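Local coordinates for protein cyclopenase asqI (Emericella nidulans, PDB 5YY3) that catalyses the zinc-dependent ring contraction of 4'-methoxycyclopenin to 4'-methoxyviridicatin, with release of methyl isocyanate, in fungal aspoquinolone biosynthesis, at residues A[207-217]-A[593-603]. Sequence-based numbering, arbitrary orientation.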
loop_
_atom_site.group_PDB
_atom_site.type_symbol
_atom_site.label_atom_id
_atom_site.label_comp_id
_atom_site.label_asym_id
_atom_site.label_seq_id
_atom_site.Cartn_x
_atom_site.Cartn_y
_atom_site.Cartn_z
ATOM N N PHE A 207 -3.381 -49.226 12.502
ATOM C CA PHE A 207 -3.103 -47.823 12.791
ATOM C C PHE A 207 -3.961 -47.237 13.933
ATOM O O PHE A 207 -5.190 -47.193 13.850
ATOM C CB PHE A 207 -3.280 -46.993 11.519
ATOM C CG PHE A 207 -2.986 -45.544 11.719
ATOM C CD1 PHE A 207 -1.687 -45.122 12.002
ATOM C CD2 PHE A 207 -4.004 -44.599 11.639
ATOM C CE1 PHE A 207 -1.402 -43.778 12.201
ATOM C CE2 PHE A 207 -3.734 -43.254 11.832
ATOM C CZ PHE A 207 -2.426 -42.840 12.115
ATOM N N ASP A 208 -3.282 -46.756 14.976
ATOM C CA ASP A 208 -3.909 -46.347 16.240
ATOM C C ASP A 208 -4.172 -44.847 16.393
ATOM O O ASP A 208 -5.066 -44.433 17.136
ATOM C CB ASP A 208 -3.022 -46.785 17.415
ATOM C CG ASP A 208 -3.100 -48.270 17.687
ATOM O OD1 ASP A 208 -2.163 -49.002 17.289
ATOM O OD2 ASP A 208 -4.098 -48.704 18.301
ATOM N N ARG A 209 -3.369 -44.037 15.714
ATOM C CA ARG A 209 -3.219 -42.632 16.084
ATOM C C ARG A 209 -3.857 -41.637 15.114
ATOM O O ARG A 209 -3.238 -40.634 14.779
ATOM C CB ARG A 209 -1.723 -42.314 16.237
ATOM C CG ARG A 209 -1.000 -43.149 17.294
ATOM C CD ARG A 209 -1.518 -42.839 18.706
ATOM N NE ARG A 209 -0.986 -43.754 19.722
ATOM C CZ ARG A 209 -1.083 -43.562 21.039
ATOM N NH1 ARG A 209 -1.692 -42.479 21.516
ATOM N NH2 ARG A 209 -0.571 -44.449 21.888
ATOM N N HIS A 210 -5.080 -41.913 14.668
ATOM C CA HIS A 210 -5.793 -41.011 13.749
ATOM C C HIS A 210 -5.871 -39.585 14.285
ATOM O O HIS A 210 -5.651 -38.625 13.555
ATOM C CB HIS A 210 -7.223 -41.501 13.469
ATOM C CG HIS A 210 -7.331 -42.531 12.386
ATOM N ND1 HIS A 210 -7.537 -42.200 11.062
ATOM C CD2 HIS A 210 -7.300 -43.883 12.437
ATOM C CE1 HIS A 210 -7.608 -43.304 10.342
ATOM N NE2 HIS A 210 -7.472 -44.339 11.149
ATOM N N GLY A 211 -6.186 -39.459 15.569
ATOM C CA GLY A 211 -6.443 -38.165 16.165
ATOM C C GLY A 211 -5.182 -37.349 16.298
ATOM O O GLY A 211 -5.191 -36.135 16.121
ATOM N N GLU A 212 -4.094 -38.032 16.617
ATOM C CA GLU A 212 -2.781 -37.417 16.743
ATOM C C GLU A 212 -2.298 -36.861 15.417
ATOM O O GLU A 212 -1.850 -35.726 15.331
ATOM C CB GLU A 212 -1.788 -38.443 17.257
ATOM C CG GLU A 212 -0.713 -37.870 18.113
ATOM C CD GLU A 212 0.223 -38.939 18.585
ATOM O OE1 GLU A 212 1.146 -39.296 17.816
ATOM O OE2 GLU A 212 0.001 -39.443 19.707
ATOM N N VAL A 213 -2.393 -37.695 14.389
ATOM C CA VAL A 213 -2.078 -37.322 13.021
ATOM C C VAL A 213 -2.947 -36.170 12.474
ATOM O O VAL A 213 -2.437 -35.229 11.865
ATOM C CB VAL A 213 -2.222 -38.552 12.116
ATOM C CG1 VAL A 213 -2.290 -38.158 10.667
ATOM C CG2 VAL A 213 -1.063 -39.514 12.366
ATOM N N PHE A 214 -4.257 -36.268 12.678
ATOM C CA PHE A 214 -5.209 -35.233 12.293
ATOM C C PHE A 214 -4.775 -33.863 12.821
ATOM O O PHE A 214 -4.619 -32.917 12.061
ATOM C CB PHE A 214 -6.612 -35.610 12.808
ATOM C CG PHE A 214 -7.622 -34.500 12.738
ATOM C CD1 PHE A 214 -8.284 -34.220 11.558
ATOM C CD2 PHE A 214 -7.930 -33.752 13.863
ATOM C CE1 PHE A 214 -9.221 -33.199 11.494
ATOM C CE2 PHE A 214 -8.870 -32.729 13.798
ATOM C CZ PHE A 214 -9.512 -32.455 12.613
ATOM N N LEU A 215 -4.555 -33.778 14.125
ATOM C CA LEU A 215 -4.197 -32.528 14.779
ATOM C C LEU A 215 -2.821 -32.018 14.343
ATOM O O LEU A 215 -2.626 -30.822 14.097
ATOM C CB LEU A 215 -4.232 -32.729 16.295
ATOM C CG LEU A 215 -5.025 -31.739 17.144
ATOM C CD1 LEU A 215 -6.322 -31.320 16.457
ATOM C CD2 LEU A 215 -5.313 -32.362 18.516
ATOM N N TYR A 216 -1.863 -32.936 14.251
ATOM C CA TYR A 216 -0.499 -32.583 13.887
ATOM C C TYR A 216 -0.360 -32.050 12.454
ATOM O O TYR A 216 0.302 -31.031 12.220
ATOM C CB TYR A 216 0.406 -33.787 14.057
ATOM C CG TYR A 216 1.788 -33.534 13.535
ATOM C CD1 TYR A 216 2.656 -32.706 14.225
ATOM C CD2 TYR A 216 2.221 -34.098 12.339
ATOM C CE1 TYR A 216 3.904 -32.461 13.759
ATOM C CE2 TYR A 216 3.487 -33.859 11.862
ATOM C CZ TYR A 216 4.328 -33.045 12.590
ATOM O OH TYR A 216 5.599 -32.772 12.155
ATOM N N VAL A 217 -0.964 -32.744 11.499
ATOM C CA VAL A 217 -0.915 -32.325 10.107
ATOM C C VAL A 217 -1.540 -30.944 9.938
ATOM O O VAL A 217 -0.951 -30.050 9.320
ATOM C CB VAL A 217 -1.639 -33.332 9.205
ATOM C CG1 VAL A 217 -1.840 -32.766 7.814
ATOM C CG2 VAL A 217 -0.857 -34.645 9.159
ATOM N N PHE A 593 -0.314 -46.136 5.892
ATOM C CA PHE A 593 -0.128 -45.396 7.143
ATOM C C PHE A 593 1.320 -45.393 7.675
ATOM O O PHE A 593 1.583 -44.907 8.776
ATOM C CB PHE A 593 -1.048 -45.967 8.222
ATOM C CG PHE A 593 -2.517 -45.742 7.967
ATOM C CD1 PHE A 593 -3.088 -44.491 8.162
ATOM C CD2 PHE A 593 -3.336 -46.795 7.574
ATOM C CE1 PHE A 593 -4.444 -44.291 7.947
ATOM C CE2 PHE A 593 -4.699 -46.605 7.363
ATOM C CZ PHE A 593 -5.253 -45.353 7.549
ATOM N N HIS A 594 2.248 -45.926 6.893
ATOM C CA HIS A 594 3.628 -46.123 7.334
ATOM C C HIS A 594 4.475 -44.848 7.519
ATOM O O HIS A 594 5.615 -44.926 7.994
ATOM C CB HIS A 594 4.345 -47.051 6.345
ATOM C CG HIS A 594 4.046 -46.753 4.909
ATOM N ND1 HIS A 594 2.767 -46.790 4.388
ATOM C CD2 HIS A 594 4.860 -46.421 3.879
ATOM C CE1 HIS A 594 2.808 -46.489 3.104
ATOM N NE2 HIS A 594 4.066 -46.265 2.766
ATOM N N HIS A 595 3.937 -43.688 7.146
ATOM C CA HIS A 595 4.691 -42.434 7.227
ATOM C C HIS A 595 4.523 -41.684 8.538
ATOM O O HIS A 595 5.223 -40.712 8.801
ATOM C CB HIS A 595 4.290 -41.506 6.089
ATOM C CG HIS A 595 4.636 -42.033 4.738
ATOM N ND1 HIS A 595 5.879 -41.849 4.170
ATOM C CD2 HIS A 595 3.908 -42.741 3.843
ATOM C CE1 HIS A 595 5.899 -42.427 2.979
ATOM N NE2 HIS A 595 4.714 -42.973 2.756
ATOM N N TYR A 596 3.585 -42.117 9.358
ATOM C CA TYR A 596 3.227 -41.327 10.521
ATOM C C TYR A 596 3.511 -42.122 11.804
ATOM O O TYR A 596 2.876 -41.915 12.842
ATOM C CB TYR A 596 1.753 -40.884 10.411
ATOM C CG TYR A 596 1.496 -39.823 9.328
ATOM C CD1 TYR A 596 2.272 -38.663 9.260
ATOM C CD2 TYR A 596 0.480 -39.986 8.380
ATOM C CE1 TYR A 596 2.044 -37.679 8.272
ATOM C CE2 TYR A 596 0.243 -39.015 7.391
ATOM C CZ TYR A 596 1.031 -37.862 7.344
ATOM O OH TYR A 596 0.813 -36.889 6.380
ATOM N N HIS A 597 4.499 -43.012 11.718
ATOM C CA HIS A 597 4.874 -43.891 12.824
ATOM C C HIS A 597 6.066 -43.388 13.649
ATOM O O HIS A 597 7.216 -43.510 13.236
ATOM C CB HIS A 597 5.192 -45.286 12.289
ATOM C CG HIS A 597 5.983 -46.124 13.244
ATOM N ND1 HIS A 597 5.520 -46.455 14.503
ATOM C CD2 HIS A 597 7.206 -46.688 13.130
ATOM C CE1 HIS A 597 6.429 -47.191 15.120
ATOM N NE2 HIS A 597 7.460 -47.350 14.311
ATOM N N ASP A 598 5.786 -42.854 14.832
ATOM C CA ASP A 598 6.833 -42.315 15.685
ATOM C C ASP A 598 6.585 -42.642 17.148
ATOM O O ASP A 598 5.591 -42.210 17.725
ATOM C CB ASP A 598 6.937 -40.797 15.505
ATOM C CG ASP A 598 8.179 -40.203 16.164
ATOM O OD1 ASP A 598 8.599 -40.674 17.251
ATOM O OD2 ASP A 598 8.738 -39.252 15.577
ATOM N N PRO A 599 7.521 -43.379 17.758
ATOM C CA PRO A 599 7.521 -43.727 19.185
ATOM C C PRO A 599 7.256 -42.530 20.117
ATOM O O PRO A 599 6.839 -42.733 21.262
ATOM C CB PRO A 599 8.938 -44.262 19.410
ATOM C CG PRO A 599 9.368 -44.779 18.082
ATOM C CD PRO A 599 8.698 -43.919 17.050
ATOM N N ARG A 600 7.506 -41.309 19.639
ATOM C CA ARG A 600 7.457 -40.111 20.485
ATOM C C ARG A 600 6.222 -39.236 20.280
ATOM O O ARG A 600 5.967 -38.318 21.068
ATOM C CB ARG A 600 8.702 -39.258 20.250
ATOM C CG ARG A 600 9.957 -39.839 20.834
ATOM C CD ARG A 600 9.800 -39.985 22.332
ATOM N NE ARG A 600 10.528 -41.153 22.812
ATOM C CZ ARG A 600 9.957 -42.303 23.153
ATOM N NH1 ARG A 600 8.632 -42.441 23.096
ATOM N NH2 ARG A 600 10.720 -43.307 23.568
ATOM N N GLY A 601 5.457 -39.508 19.232
ATOM C CA GLY A 601 4.315 -38.672 18.917
ATOM C C GLY A 601 4.726 -37.694 17.836
ATOM O O GLY A 601 5.839 -37.158 17.880
ATOM N N MET A 602 3.853 -37.475 16.858
ATOM C CA MET A 602 4.213 -36.637 15.721
ATOM C C MET A 602 4.554 -35.206 16.156
ATOM O O MET A 602 3.882 -34.609 16.989
ATOM C CB MET A 602 3.089 -36.629 14.687
ATOM C CG MET A 602 2.931 -37.943 13.898
ATOM S SD MET A 602 4.261 -38.496 12.766
ATOM C CE MET A 602 5.160 -36.999 12.294
ATOM N N GLY A 603 5.641 -34.677 15.624
ATOM C CA GLY A 603 6.053 -33.325 15.954
ATOM C C GLY A 603 6.833 -33.174 17.237
ATOM O O GLY A 603 7.112 -32.051 17.656
#
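Phe207 and Phe593 form an offset stack. Their planes are nearly parallel (7°) and the ring centroids lie 4.5 Å apart. CG of Phe207 is anti to the backbone N (chi1 -179°), which swings the ring over Phe593. CB of Phe207 also sits over the face of that ring, a CH-pi contact. Phe207 thus has the Phe593 ring on one face and, over the centre of the other, the backbone N of Arg209, the N-cap residue of helix 210-231. His210 completes an aromatic cluster. Its CE1 lies 4.1 Å from Phe593 CE1, and the two rings meet obliquely.

Glu212 stretches toward 593-603, its chain straight from CA to CD. Its OE1 accepts a weak hydrogen bond from the backbone N of Met602 (3.4 Å). OE2 makes a long charge contact with Arg209 NH1, with no N-H aimed at it.

Val213 presents both methyls to Tyr596. Val213 CG2 lies 3.7 Å from Tyr596 CB, and Val213 CG1 sits over one face of the Tyr596 ring. Tyr216 turns a ring face to Met602. Met602 CB is 3.5 Å from Tyr216 CG, in a second CH-pi contact. Met602 bends at both chi2 and chi3, which brings its methyl CE to 3.6 Å from Tyr216 CE2. The sulfur stands obliquely to the ring, a Met-aromatic contact. Val217 closes the row with CG2 at 3.9 Å from Tyr596 OH. Val213 and Val217 also touch Trp189 of helix 180-193, which carries the zinc ligands His186 and His190.

This buried contact joins a helix that carries the zinc ligand His218 to a long loop. It is consistent with an interface between the metal-binding and Ig-like domains of a hemocyanin-like fold, with its Val217 end close to the histidine zinc site.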